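Local coordinates for protein putative mannose-1-phosphate guanylyl transferase (Thermus thermophilus, PDB 2CU2) that probably transfers a guanylyl group from GTP to mannose 1-phosphate, yielding GDP-mannose, at residues Y4-A9 / L55-R60; T142-E147 / P170-A175; G13-P18 / E325-V330; G132-L137 / E239-V244; F287-Y292 / L301-L306. All blocks are in the same frame, centred on the assembly; numbering follows the deposited sequence.

Interaction 1 (Y4-A9 / L55-R60); sequences YALVMA and LLAVRR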
# COMPACT_ATOMS: atom_id res chain seq x y z
N TYR A 4 -12.70 42.32 7.33
CA TYR A 4 -12.27 41.20 8.14
C TYR A 4 -12.48 39.95 7.29
O TYR A 4 -13.30 39.95 6.37
CB TYR A 4 -13.07 41.10 9.44
CG TYR A 4 -12.38 41.74 10.62
CD1 TYR A 4 -12.13 43.12 10.65
CD2 TYR A 4 -11.93 40.97 11.69
CE1 TYR A 4 -11.44 43.70 11.72
CE2 TYR A 4 -11.24 41.55 12.76
CZ TYR A 4 -11.00 42.91 12.76
OH TYR A 4 -10.31 43.47 13.81
N ALA A 5 -11.74 38.90 7.58
CA ALA A 5 -11.86 37.66 6.84
C ALA A 5 -12.09 36.51 7.79
O ALA A 5 -11.38 36.37 8.79
CB ALA A 5 -10.59 37.43 6.01
N LEU A 6 -13.10 35.70 7.50
CA LEU A 6 -13.39 34.53 8.31
C LEU A 6 -12.96 33.31 7.50
O LEU A 6 -13.50 33.05 6.42
CB LEU A 6 -14.89 34.42 8.62
CG LEU A 6 -15.26 33.09 9.31
CD1 LEU A 6 -14.73 33.12 10.75
CD2 LEU A 6 -16.76 32.87 9.30
N VAL A 7 -11.99 32.58 8.03
CA VAL A 7 -11.51 31.36 7.39
C VAL A 7 -12.03 30.12 8.12
O VAL A 7 -11.64 29.79 9.23
CB VAL A 7 -9.98 31.37 7.42
CG1 VAL A 7 -9.44 30.09 6.78
CG2 VAL A 7 -9.47 32.57 6.65
N MET A 8 -12.99 29.44 7.45
CA MET A 8 -13.61 28.28 8.08
C MET A 8 -12.81 27.00 7.86
O MET A 8 -12.65 26.51 6.76
CB MET A 8 -15.02 28.13 7.50
CG MET A 8 -15.86 29.39 7.67
SD MET A 8 -17.56 29.16 7.15
CE MET A 8 -17.25 28.92 5.39
N ALA A 9 -12.25 26.49 8.98
CA ALA A 9 -11.53 25.22 8.91
C ALA A 9 -12.37 24.09 9.50
O ALA A 9 -12.75 24.10 10.67
CB ALA A 9 -10.22 25.37 9.69
N LEU A 55 -9.90 35.86 10.91
CA LEU A 55 -10.42 34.98 11.96
C LEU A 55 -10.42 33.54 11.46
O LEU A 55 -10.99 33.23 10.42
CB LEU A 55 -11.84 35.40 12.34
CG LEU A 55 -12.04 36.91 12.60
CD1 LEU A 55 -13.53 37.23 12.67
CD2 LEU A 55 -11.33 37.32 13.89
N LEU A 56 -9.77 32.66 12.21
CA LEU A 56 -9.70 31.26 11.84
C LEU A 56 -10.63 30.42 12.71
O LEU A 56 -10.31 30.14 13.87
CB LEU A 56 -8.27 30.75 11.97
CG LEU A 56 -8.08 29.25 11.72
CD1 LEU A 56 -8.46 28.91 10.28
CD2 LEU A 56 -6.64 28.89 12.00
N ALA A 57 -11.76 30.01 12.15
CA ALA A 57 -12.74 29.20 12.87
C ALA A 57 -12.42 27.71 12.76
O ALA A 57 -12.31 27.16 11.66
CB ALA A 57 -14.13 29.47 12.34
N VAL A 58 -12.27 27.07 13.92
CA VAL A 58 -12.04 25.64 14.05
C VAL A 58 -12.71 25.08 15.31
O VAL A 58 -13.08 25.80 16.23
CB VAL A 58 -10.53 25.41 14.12
CG1 VAL A 58 -9.85 26.04 12.91
CG2 VAL A 58 -9.97 26.04 15.38
N ARG A 59 -12.90 23.75 15.31
CA ARG A 59 -13.52 23.12 16.46
C ARG A 59 -12.66 23.27 17.72
O ARG A 59 -11.45 23.42 17.67
CB ARG A 59 -13.72 21.63 16.15
CG ARG A 59 -14.95 21.39 15.27
CD ARG A 59 -16.26 21.61 16.04
NE ARG A 59 -16.54 20.47 16.91
CZ ARG A 59 -17.06 19.37 16.34
NH1 ARG A 59 -17.31 19.36 15.04
NH2 ARG A 59 -17.29 18.28 17.08
N ARG A 60 -13.35 23.28 18.88
CA ARG A 60 -12.66 23.45 20.14
C ARG A 60 -11.62 22.36 20.37
O ARG A 60 -10.55 22.58 20.93
CB ARG A 60 -13.70 23.45 21.26
CG ARG A 60 -13.07 23.29 22.64
CD ARG A 60 -14.03 23.70 23.76
NE ARG A 60 -14.68 22.52 24.35
CZ ARG A 60 -15.96 22.64 24.73
NH1 ARG A 60 -16.60 23.79 24.57
NH2 ARG A 60 -16.58 21.60 25.29
O HOH W 1 -12.22 22.32 12.83
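V7 and L56 are paired between two neighbouring parallel strands whose axes run 24° apart. Four backbone bonds hold them, zigzagging from one strand to the other. L55 N gives to A5 O at 2.6 Å, and V7 N gives to L55 O. A57 N then gives to V7 O, and A9 N closes the ladder on A57 O.

L6, L55 and A57 lie on one face of the sheet. L6 CG is anti to its backbone N (chi1 172°). Further out, L6 CD1 meets L55 CB at 4.0 Å and also lies 4.0 Å from A57 CB. The L6 and L55 side chains cross at about a right angle. The Y4 ring turns its edge to L55, with CD2 of Y4 4.2 Å from CG of L55. On the other face V7 CG1 meets L56 CD1 at 3.8 Å. A9 CB touches the same L56 CD1 and is pressed hard against V58 CG1, at 3.3 Å.

The two strands, 3-8 and 54-59, are joined through helix 37-45 in a beta-alpha-beta crossover of the Rossmann-like nucleotidyltransferase core. Strand 102-107 borders 3-8 on its other side, and 74-78 borders 54-59. Helix 83-98 packs on Y4, M8 and L55.

Beyond the last direct bond a water takes over: it donates to A9 O at 2.8 Å and accepts from R59 N. The contact is thus apolar on both faces of the sheet. Its polarity is confined to the backbone, where direct bonds give way to a water bridge at the C-terminal end.

Interaction 2 (T142-E147 / P170-A175); sequences TRPETE and PSYAEA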
# COMPACT_ATOMS: atom_id res chain seq x y z
N THR A 142 -16.45 22.32 -15.09
CA THR A 142 -15.66 21.61 -16.08
C THR A 142 -16.18 20.18 -16.23
O THR A 142 -15.74 19.44 -17.10
CB THR A 142 -14.16 21.56 -15.70
OG1 THR A 142 -14.01 21.08 -14.36
CG2 THR A 142 -13.54 22.93 -15.82
N ARG A 143 -17.12 19.82 -15.37
CA ARG A 143 -17.72 18.48 -15.38
C ARG A 143 -19.04 18.51 -14.61
O ARG A 143 -19.24 19.36 -13.73
CB ARG A 143 -16.78 17.48 -14.72
CG ARG A 143 -16.56 17.77 -13.24
CD ARG A 143 -15.68 16.74 -12.55
NE ARG A 143 -15.67 16.97 -11.11
CZ ARG A 143 -15.06 18.00 -10.51
NH1 ARG A 143 -14.39 18.89 -11.23
NH2 ARG A 143 -15.14 18.14 -9.20
N PRO A 144 -19.96 17.57 -14.91
CA PRO A 144 -21.25 17.51 -14.23
C PRO A 144 -21.08 16.98 -12.81
O PRO A 144 -21.54 15.88 -12.49
CB PRO A 144 -22.05 16.53 -15.10
CG PRO A 144 -21.02 15.61 -15.73
CD PRO A 144 -19.82 16.47 -15.87
N GLU A 145 -20.41 17.75 -11.96
CA GLU A 145 -20.17 17.34 -10.58
C GLU A 145 -21.49 17.31 -9.81
O GLU A 145 -22.23 18.30 -9.78
CB GLU A 145 -19.19 18.30 -9.90
CG GLU A 145 -18.82 17.89 -8.48
CD GLU A 145 -18.39 16.44 -8.39
OE1 GLU A 145 -17.31 16.11 -8.94
OE2 GLU A 145 -19.12 15.64 -7.79
N THR A 146 -21.78 16.17 -9.19
CA THR A 146 -23.02 16.00 -8.43
C THR A 146 -22.91 16.36 -6.95
O THR A 146 -23.93 16.48 -6.27
CB THR A 146 -23.51 14.55 -8.53
OG1 THR A 146 -22.58 13.68 -7.87
CG2 THR A 146 -23.64 14.13 -9.99
N GLU A 147 -21.70 16.55 -6.45
CA GLU A 147 -21.52 16.89 -5.04
C GLU A 147 -21.42 18.38 -4.76
O GLU A 147 -21.35 18.79 -3.60
CB GLU A 147 -20.27 16.18 -4.48
CG GLU A 147 -20.45 14.69 -4.31
CD GLU A 147 -21.70 14.35 -3.50
OE1 GLU A 147 -21.86 14.89 -2.39
OE2 GLU A 147 -22.51 13.55 -3.99
N PRO A 170 -27.12 18.25 -7.46
CA PRO A 170 -28.08 17.58 -8.31
C PRO A 170 -27.65 16.15 -8.65
O PRO A 170 -26.63 15.64 -8.19
CB PRO A 170 -28.14 18.39 -9.59
CG PRO A 170 -26.68 18.79 -9.80
CD PRO A 170 -26.13 18.91 -8.29
N SER A 171 -28.49 15.49 -9.46
CA SER A 171 -28.12 14.18 -9.97
C SER A 171 -27.19 14.32 -11.17
O SER A 171 -26.91 15.41 -11.65
CB SER A 171 -29.39 13.45 -10.39
OG SER A 171 -29.86 13.99 -11.63
N TYR A 172 -26.61 13.21 -11.68
CA TYR A 172 -25.67 13.36 -12.80
C TYR A 172 -26.33 14.09 -13.98
O TYR A 172 -25.81 15.05 -14.54
CB TYR A 172 -25.12 11.99 -13.23
CG TYR A 172 -24.06 12.15 -14.29
CD1 TYR A 172 -22.71 12.27 -13.93
CD2 TYR A 172 -24.40 12.09 -15.64
CE1 TYR A 172 -21.73 12.33 -14.91
CE2 TYR A 172 -23.41 12.16 -16.62
CZ TYR A 172 -22.08 12.30 -16.26
OH TYR A 172 -21.10 12.38 -17.23
N ALA A 173 -27.52 13.58 -14.38
CA ALA A 173 -28.21 14.17 -15.53
C ALA A 173 -28.64 15.62 -15.27
O ALA A 173 -28.65 16.47 -16.16
CB ALA A 173 -29.44 13.32 -15.85
N GLU A 174 -29.04 15.89 -14.02
CA GLU A 174 -29.46 17.25 -13.68
C GLU A 174 -28.28 18.23 -13.73
O GLU A 174 -28.42 19.40 -14.09
CB GLU A 174 -30.11 17.23 -12.29
CG GLU A 174 -31.56 16.75 -12.36
CD GLU A 174 -32.12 16.47 -10.98
OE1 GLU A 174 -33.26 16.03 -10.90
OE2 GLU A 174 -31.43 16.71 -10.00
N ALA A 175 -27.10 17.74 -13.32
CA ALA A 175 -25.91 18.58 -13.38
C ALA A 175 -25.60 19.00 -14.82
O ALA A 175 -25.21 20.13 -15.10
CB ALA A 175 -24.73 17.81 -12.79
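Y172 holds its CG anti to the backbone N (chi1 -174°), and its ring lies beside P144. T146 has CG2 anti to the carbonyl carbon and beside its own N, and this methyl faces the backbone of S171 and Y172. The contact sets an irregular loop against the first turn of helix 172-180, in the nucleotidyltransferase domain. That helix opens with a capping box: S171 OG accepts from E174 N at 3.2 Å, and E174 OE2 accepts from S171 N.

P144 is the centre of an inverse gamma turn, closed by E145 N on R143 O at 2.7 Å. The P144 and Y172 side chains point the same way. P144 CB sits over one ring face, offset toward the rim, while P144 CG comes 3.5 Å from Y172 CE1. P144 CB also meets A175 CB at 3.8 Å. No hydrogen bond joins the two segments, so they are held by van der Waals packing, part of it carbon against backbone O and N.

Within the loop, R143 and E145 form a salt bridge. R143 grips E145 OE1 side-on, with NE at 2.9 Å and NH2 both given to that one oxygen. E147 N gives to the anti lone pair of E145 OE2. K169 forms a salt bridge with E147, and Y150 OH is hydrogen-bonded to E145 O. At the start of the helix T146 CG2 rests 3.5 Å from Y172 N, and T146 CB lies 3.3 Å from P170 O.

Interaction 3 (G13-P18 / E325-V330); sequences GERLWP and EVREVV. With SO4 (sulfate ion), chain B.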
# COMPACT_ATOMS: atom_id res chain seq x y z
N GLY A 13 -12.85 14.81 6.52
CA GLY A 13 -12.17 14.35 5.33
C GLY A 13 -11.98 12.84 5.38
O GLY A 13 -10.89 12.33 5.14
N GLU A 14 -13.06 12.13 5.71
CA GLU A 14 -13.00 10.68 5.80
C GLU A 14 -12.73 10.06 4.44
O GLU A 14 -12.17 8.97 4.34
CB GLU A 14 -14.31 10.12 6.36
CG GLU A 14 -14.77 10.79 7.64
CD GLU A 14 -15.84 9.99 8.36
OE1 GLU A 14 -16.76 9.46 7.68
OE2 GLU A 14 -15.78 9.89 9.61
N ARG A 15 -13.14 10.75 3.38
CA ARG A 15 -12.91 10.25 2.04
C ARG A 15 -11.43 10.32 1.71
O ARG A 15 -10.98 9.74 0.72
CB ARG A 15 -13.74 11.03 1.01
CG ARG A 15 -15.22 10.66 1.02
CD ARG A 15 -16.05 11.66 0.22
NE ARG A 15 -15.97 12.99 0.81
CZ ARG A 15 -16.47 14.10 0.26
NH1 ARG A 15 -17.10 14.05 -0.91
NH2 ARG A 15 -16.32 15.26 0.88
N LEU A 16 -10.66 11.03 2.53
CA LEU A 16 -9.22 11.13 2.29
C LEU A 16 -8.39 10.23 3.22
O LEU A 16 -7.22 10.48 3.45
CB LEU A 16 -8.73 12.58 2.37
CG LEU A 16 -9.19 13.46 1.20
CD1 LEU A 16 -8.65 14.87 1.35
CD2 LEU A 16 -8.71 12.85 -0.12
N TRP A 17 -9.02 9.19 3.75
CA TRP A 17 -8.33 8.22 4.59
C TRP A 17 -7.36 7.53 3.62
O TRP A 17 -7.69 7.35 2.44
CB TRP A 17 -9.33 7.20 5.15
CG TRP A 17 -8.72 6.14 6.02
CD1 TRP A 17 -8.59 6.17 7.38
CD2 TRP A 17 -8.10 4.92 5.58
NE1 TRP A 17 -7.93 5.04 7.82
CE2 TRP A 17 -7.62 4.26 6.74
CE3 TRP A 17 -7.91 4.33 4.33
CZ2 TRP A 17 -6.95 3.03 6.67
CZ3 TRP A 17 -7.24 3.11 4.26
CH2 TRP A 17 -6.77 2.47 5.43
N PRO A 18 -6.17 7.11 4.09
CA PRO A 18 -5.57 7.17 5.42
C PRO A 18 -4.86 8.48 5.77
O PRO A 18 -4.31 8.60 6.87
CB PRO A 18 -4.59 6.02 5.40
CG PRO A 18 -4.01 6.17 4.02
CD PRO A 18 -5.26 6.40 3.17
N GLU A 325 -16.39 6.11 -2.01
CA GLU A 325 -16.60 4.99 -1.10
C GLU A 325 -15.52 4.77 -0.04
O GLU A 325 -15.67 3.93 0.84
CB GLU A 325 -16.80 3.70 -1.90
CG GLU A 325 -18.22 3.51 -2.38
CD GLU A 325 -19.18 3.24 -1.24
OE1 GLU A 325 -19.16 2.12 -0.69
OE2 GLU A 325 -19.97 4.15 -0.90
N VAL A 326 -14.43 5.53 -0.14
CA VAL A 326 -13.34 5.42 0.83
C VAL A 326 -13.83 5.67 2.25
O VAL A 326 -13.29 5.14 3.22
CB VAL A 326 -12.20 6.42 0.51
CG1 VAL A 326 -11.20 6.46 1.64
CG2 VAL A 326 -11.51 6.03 -0.80
N ARG A 327 -14.88 6.49 2.37
CA ARG A 327 -15.43 6.82 3.67
C ARG A 327 -15.89 5.58 4.42
O ARG A 327 -15.96 5.58 5.64
CB ARG A 327 -16.58 7.82 3.51
CG ARG A 327 -17.81 7.26 2.82
CD ARG A 327 -18.70 8.39 2.30
NE ARG A 327 -18.67 9.55 3.18
CZ ARG A 327 -19.07 9.55 4.45
NH1 ARG A 327 -19.54 8.44 5.00
NH2 ARG A 327 -18.97 10.66 5.17
N GLU A 328 -16.21 4.52 3.69
CA GLU A 328 -16.66 3.29 4.33
C GLU A 328 -15.55 2.64 5.15
O GLU A 328 -15.82 2.02 6.18
CB GLU A 328 -17.18 2.30 3.28
CG GLU A 328 -18.43 2.79 2.58
CD GLU A 328 -19.44 3.36 3.56
OE1 GLU A 328 -20.34 4.12 3.13
OE2 GLU A 328 -19.33 3.05 4.77
N VAL A 329 -14.32 2.80 4.69
CA VAL A 329 -13.17 2.24 5.38
C VAL A 329 -13.14 2.68 6.84
O VAL A 329 -13.02 1.84 7.74
CB VAL A 329 -11.83 2.66 4.70
CG1 VAL A 329 -10.65 2.21 5.54
CG2 VAL A 329 -11.74 2.04 3.30
N VAL A 330 -13.27 3.98 7.08
CA VAL A 330 -13.26 4.50 8.45
C VAL A 330 -14.43 3.91 9.24
O VAL A 330 -14.32 3.66 10.45
CB VAL A 330 -13.35 6.05 8.49
CG1 VAL A 330 -12.34 6.66 7.51
CG2 VAL A 330 -14.76 6.50 8.16
S SO4 B . -16.22 13.56 4.32
O1 SO4 B . -17.19 12.43 4.26
O2 SO4 B . -15.80 13.79 5.73
O3 SO4 B . -16.86 14.79 3.78
O4 SO4 B . -15.02 13.22 3.50
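The glycine-rich signature loop of the nucleotidyltransferases, here G13 to P18, meets the C-terminal helix through E14, R15 and W17. A sulfate ion, probably from the crystallisation liquor, lies at their junction. E14 N gives to its O2 at 3.2 Å, and G13 N adds a weak bond to the same oxygen. R15 holds O4 twice, from its backbone N and from its NE at 2.9 Å. R327 NH2 brings in the far segment, bonding O1 at 2.7 Å. The R15 and R327 side chains run side by side, their NE atoms 5.0 Å apart, and the anion probably offsets their like charges. In relatives this loop holds the phosphates of the nucleotide, so the sulfate may mimic one of them.

E14 OE1 makes a salt bridge to R327 NH2 at 3.6 Å, but it lies well out of the guanidinium plane, and only charge attracts it. Helix 327-334 is the last of the chain, so the contact brings the C-terminal end onto a loop near the N terminus.

The W17 ring is sandwiched. V329 CG1 stands 3.5 Å from the centroid of the W17 six-membered ring, a CH-pi contact, and P18 CB covers the opposite face. V326 CG1 packs against R15 O at 3.4 Å. A299 of the second subunit packs on W17, and L301 of that subunit on V326 and V329.

Interaction 4 (G132-L137 / E239-V244); sequences GFVVAL and EKAERV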
# COMPACT_ATOMS: atom_id res chain seq x y z
N GLY A 132 -27.05 45.94 1.10
CA GLY A 132 -28.17 45.04 0.88
C GLY A 132 -27.69 43.73 0.24
O GLY A 132 -28.23 42.65 0.46
N PHE A 133 -26.61 43.83 -0.55
CA PHE A 133 -26.19 42.68 -1.35
C PHE A 133 -25.29 41.73 -0.56
O PHE A 133 -24.37 42.13 0.14
CB PHE A 133 -25.46 43.21 -2.59
CG PHE A 133 -26.42 43.92 -3.49
CD1 PHE A 133 -26.51 45.31 -3.44
CD2 PHE A 133 -27.27 43.20 -4.32
CE1 PHE A 133 -27.45 45.97 -4.22
CE2 PHE A 133 -28.21 43.87 -5.10
CZ PHE A 133 -28.30 45.25 -5.05
N VAL A 134 -25.62 40.44 -0.76
CA VAL A 134 -24.67 39.39 -0.42
C VAL A 134 -23.98 38.88 -1.68
O VAL A 134 -24.60 38.66 -2.71
CB VAL A 134 -25.42 38.25 0.26
CG1 VAL A 134 -26.22 37.46 -0.77
CG2 VAL A 134 -24.44 37.32 0.95
N VAL A 135 -22.65 38.75 -1.68
CA VAL A 135 -21.93 38.35 -2.89
C VAL A 135 -21.35 36.94 -2.79
O VAL A 135 -20.78 36.56 -1.76
CB VAL A 135 -20.76 39.34 -3.19
CG1 VAL A 135 -20.18 39.07 -4.58
CG2 VAL A 135 -21.25 40.78 -3.08
N ALA A 136 -21.49 36.17 -3.86
CA ALA A 136 -20.97 34.80 -3.91
C ALA A 136 -19.95 34.64 -5.03
O ALA A 136 -19.89 35.45 -5.96
CB ALA A 136 -22.12 33.81 -4.09
N LEU A 137 -19.14 33.59 -4.92
CA LEU A 137 -18.10 33.28 -5.90
C LEU A 137 -18.57 32.11 -6.75
O LEU A 137 -18.98 31.08 -6.23
CB LEU A 137 -16.79 32.89 -5.21
CG LEU A 137 -15.68 32.26 -6.08
CD1 LEU A 137 -15.08 33.31 -7.02
CD2 LEU A 137 -14.58 31.69 -5.18
N GLU A 239 -29.68 30.43 -0.08
CA GLU A 239 -30.72 29.98 -0.99
C GLU A 239 -32.02 30.78 -0.86
O GLU A 239 -32.94 30.68 -1.66
CB GLU A 239 -30.98 28.49 -0.73
CG GLU A 239 -29.75 27.63 -1.04
CD GLU A 239 -30.05 26.19 -0.71
OE1 GLU A 239 -29.13 25.39 -0.70
OE2 GLU A 239 -31.22 25.87 -0.48
N LYS A 240 -32.09 31.57 0.23
CA LYS A 240 -33.30 32.37 0.45
C LYS A 240 -33.05 33.87 0.23
O LYS A 240 -33.97 34.68 0.16
CB LYS A 240 -33.78 32.11 1.88
CG LYS A 240 -33.51 30.68 2.34
CD LYS A 240 -34.74 30.00 2.94
CE LYS A 240 -34.53 28.51 3.18
NZ LYS A 240 -34.52 28.24 4.62
N ALA A 241 -31.76 34.25 0.14
CA ALA A 241 -31.42 35.67 -0.02
C ALA A 241 -31.95 36.27 -1.33
O ALA A 241 -31.83 35.69 -2.41
CB ALA A 241 -29.89 35.80 0.03
N GLU A 242 -32.56 37.47 -1.20
CA GLU A 242 -33.21 38.12 -2.34
C GLU A 242 -32.26 39.01 -3.16
O GLU A 242 -32.43 39.20 -4.36
CB GLU A 242 -34.39 38.95 -1.82
CG GLU A 242 -35.58 38.10 -1.40
CD GLU A 242 -36.61 38.96 -0.71
OE1 GLU A 242 -36.40 39.33 0.43
OE2 GLU A 242 -37.66 39.20 -1.31
N ARG A 243 -31.27 39.62 -2.47
CA ARG A 243 -30.32 40.49 -3.17
C ARG A 243 -28.91 39.88 -3.23
O ARG A 243 -28.08 40.09 -2.35
CB ARG A 243 -30.28 41.83 -2.44
CG ARG A 243 -31.52 42.68 -2.71
CD ARG A 243 -31.50 44.00 -1.93
NE ARG A 243 -31.10 45.11 -2.80
CZ ARG A 243 -30.79 46.28 -2.21
NH1 ARG A 243 -30.84 46.39 -0.90
NH2 ARG A 243 -30.42 47.32 -2.96
N VAL A 244 -28.66 39.05 -4.27
CA VAL A 244 -27.40 38.34 -4.40
C VAL A 244 -26.65 38.72 -5.68
O VAL A 244 -27.21 38.84 -6.76
CB VAL A 244 -27.70 36.85 -4.40
CG1 VAL A 244 -26.40 36.05 -4.52
CG2 VAL A 244 -28.41 36.45 -3.12
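F133 and R243 cross obliquely, with the phenyl ring and the guanidinium planes 55° apart. R243 NE lies over one face of the ring, 3.6 Å from F133 CZ. R243 NH2 lies near the adjoining rim atom, 3.5 Å from F133 CE1. The cation-pi contact is off-centre: R243 CZ stands 4.3 Å from the centroid of the F133 ring, 32° off the normal. The R243 chain is bent at chi3. R243 NH1 also comes 3.5 Å from G132 CA. The backbone angles of G132 by themselves call for glycine.

V134 and V244 lie side by side and point the same way. V134 CG1 is in the position between its backbone N and carbonyl carbon (chi1 75°), and it meets V244 CG2 at 3.4 Å, a tight fit. A241 CB adds a looser touch to the same V134 CG1.

The backbones of the two segments form a single parallel bridge. V134 N gives to R243 O at 2.9 Å, and this oxygen also takes a CA-H contact from F133. V134 O is met in turn by V244 CA at 3.3 Å.

The bridge starts the parallel pairing of strands 134-139 and 244-249 in the large mixed sheet. R245, on the latter, makes a second cation-pi contact with F133. Strand 184-192 flanks 134-139 on the other side, strand 160-167 flanks 244-249, and helix 115-128 packs on V135 and L137.

Interaction 5 (F287-Y292 / L301-L306); sequences FGCVVY and LGVSGL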
# COMPACT_ATOMS: atom_id res chain seq x y z
N PHE A 287 -0.74 3.26 -15.56
CA PHE A 287 -1.37 4.43 -16.18
C PHE A 287 -2.56 4.95 -15.40
O PHE A 287 -3.17 4.23 -14.60
CB PHE A 287 -1.81 4.08 -17.60
CG PHE A 287 -0.69 3.63 -18.49
CD1 PHE A 287 0.06 4.55 -19.21
CD2 PHE A 287 -0.36 2.28 -18.57
CE1 PHE A 287 1.13 4.14 -20.01
CE2 PHE A 287 0.71 1.85 -19.35
CZ PHE A 287 1.46 2.79 -20.08
N GLY A 288 -2.89 6.22 -15.65
CA GLY A 288 -4.03 6.86 -15.01
C GLY A 288 -4.23 6.66 -13.52
O GLY A 288 -5.36 6.66 -13.03
N CYS A 289 -3.14 6.52 -12.77
CA CYS A 289 -3.26 6.32 -11.33
C CYS A 289 -3.02 7.56 -10.48
O CYS A 289 -2.49 8.57 -10.94
CB CYS A 289 -2.29 5.22 -10.87
SG CYS A 289 -2.77 3.56 -11.36
N VAL A 290 -3.45 7.47 -9.22
CA VAL A 290 -3.26 8.54 -8.25
C VAL A 290 -2.52 7.87 -7.10
O VAL A 290 -3.05 6.94 -6.47
CB VAL A 290 -4.60 9.11 -7.74
CG1 VAL A 290 -4.35 10.03 -6.57
CG2 VAL A 290 -5.31 9.86 -8.86
N VAL A 291 -1.31 8.32 -6.83
CA VAL A 291 -0.49 7.75 -5.77
C VAL A 291 -0.07 8.74 -4.70
O VAL A 291 0.43 9.82 -5.00
CB VAL A 291 0.81 7.15 -6.36
CG1 VAL A 291 1.68 6.60 -5.25
CG2 VAL A 291 0.47 6.07 -7.38
N TYR A 292 -0.30 8.37 -3.44
CA TYR A 292 0.13 9.20 -2.33
C TYR A 292 1.06 8.35 -1.48
O TYR A 292 0.66 7.30 -0.99
CB TYR A 292 -1.05 9.67 -1.47
CG TYR A 292 -0.62 10.72 -0.46
CD1 TYR A 292 -0.83 12.08 -0.71
CD2 TYR A 292 0.08 10.36 0.70
CE1 TYR A 292 -0.36 13.05 0.17
CE2 TYR A 292 0.56 11.33 1.59
CZ TYR A 292 0.33 12.68 1.31
OH TYR A 292 0.79 13.65 2.17
N LEU A 301 2.69 -2.12 -10.50
CA LEU A 301 3.10 -2.90 -11.65
C LEU A 301 1.88 -3.37 -12.43
O LEU A 301 1.04 -4.12 -11.92
CB LEU A 301 3.91 -4.10 -11.13
CG LEU A 301 5.03 -3.99 -10.09
CD1 LEU A 301 5.26 -5.33 -9.46
CD2 LEU A 301 6.32 -3.49 -10.75
N GLY A 302 1.78 -2.91 -13.68
CA GLY A 302 0.69 -3.31 -14.55
C GLY A 302 -0.73 -3.01 -14.11
O GLY A 302 -1.63 -3.84 -14.29
N VAL A 303 -0.96 -1.83 -13.54
CA VAL A 303 -2.30 -1.45 -13.11
C VAL A 303 -2.68 -0.08 -13.67
O VAL A 303 -1.81 0.71 -14.04
CB VAL A 303 -2.41 -1.42 -11.56
CG1 VAL A 303 -2.35 -2.83 -10.99
CG2 VAL A 303 -1.29 -0.58 -10.98
N SER A 304 -3.98 0.19 -13.73
CA SER A 304 -4.47 1.46 -14.25
C SER A 304 -5.70 1.96 -13.51
O SER A 304 -6.49 1.18 -13.00
CB SER A 304 -4.83 1.32 -15.73
OG SER A 304 -3.67 1.12 -16.51
N GLY A 305 -5.84 3.29 -13.47
CA GLY A 305 -6.98 3.91 -12.84
C GLY A 305 -7.16 3.66 -11.35
O GLY A 305 -8.28 3.76 -10.84
N LEU A 306 -6.07 3.37 -10.66
CA LEU A 306 -6.17 3.11 -9.23
C LEU A 306 -5.65 4.24 -8.34
O LEU A 306 -4.83 5.06 -8.75
CB LEU A 306 -5.40 1.84 -8.85
CG LEU A 306 -5.84 0.45 -9.32
CD1 LEU A 306 -4.91 -0.60 -8.69
CD2 LEU A 306 -7.28 0.17 -8.90
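F287 meets S304 at the edge of its ring: S304 OG lies near the ring plane, 4.1 Å from F287 CD2. The main grip is through the backbone. F287 N gives to V303 O at 3.2 Å, and G305 N gives to F287 O at 3.0 Å. F287 O also receives a CA-H contact from S304 CA, and G288 O receives one from G305 CA. Further on, V290 N reaches L306 O at 2.8 Å.

C289 adds a side-chain bond. Its SG stands beside the backbone N (chi1 -73°) and accepts from L306 N at 3.4 Å, a backbone N-H to sulfur hydrogen bond. The same SG touches L306 CB at 4.0 Å. G288 and G305 both have positive phi, which favours glycine at these corners.

The pairing is consistent with successive coils of a beta-helix, as the family name suggests. Strand 290-293 runs on from one segment and 306-311 from the other, parallel and side by side. Strand 274-276 lies on the far side of 290-293. Helix 261-266 packs on V290, while L301 and L306 touch L316 and V303 of the second subunit, respectively.

In the fold
From the N terminus, strand 3-8 enters interaction 1, which closes a loop at 55-60 in the core sheet. Interaction 3 starts at 13-18, before that loop is shut, and closes at 325-330, so the two cross. Within its span of some 300 residues lie three others. Interaction 4 joins 132-137 to 239-244, another pair in the same large sheet. Interaction 2, linking 142-147 to 170-175, falls inside it. Interaction 5 follows in series, within the beta-helix region. Interaction 3 ties the first loop of the nucleotidyltransferase domain to the last helix. Interactions 3 and 5, with centres about 19 Å apart, both touch the second subunit.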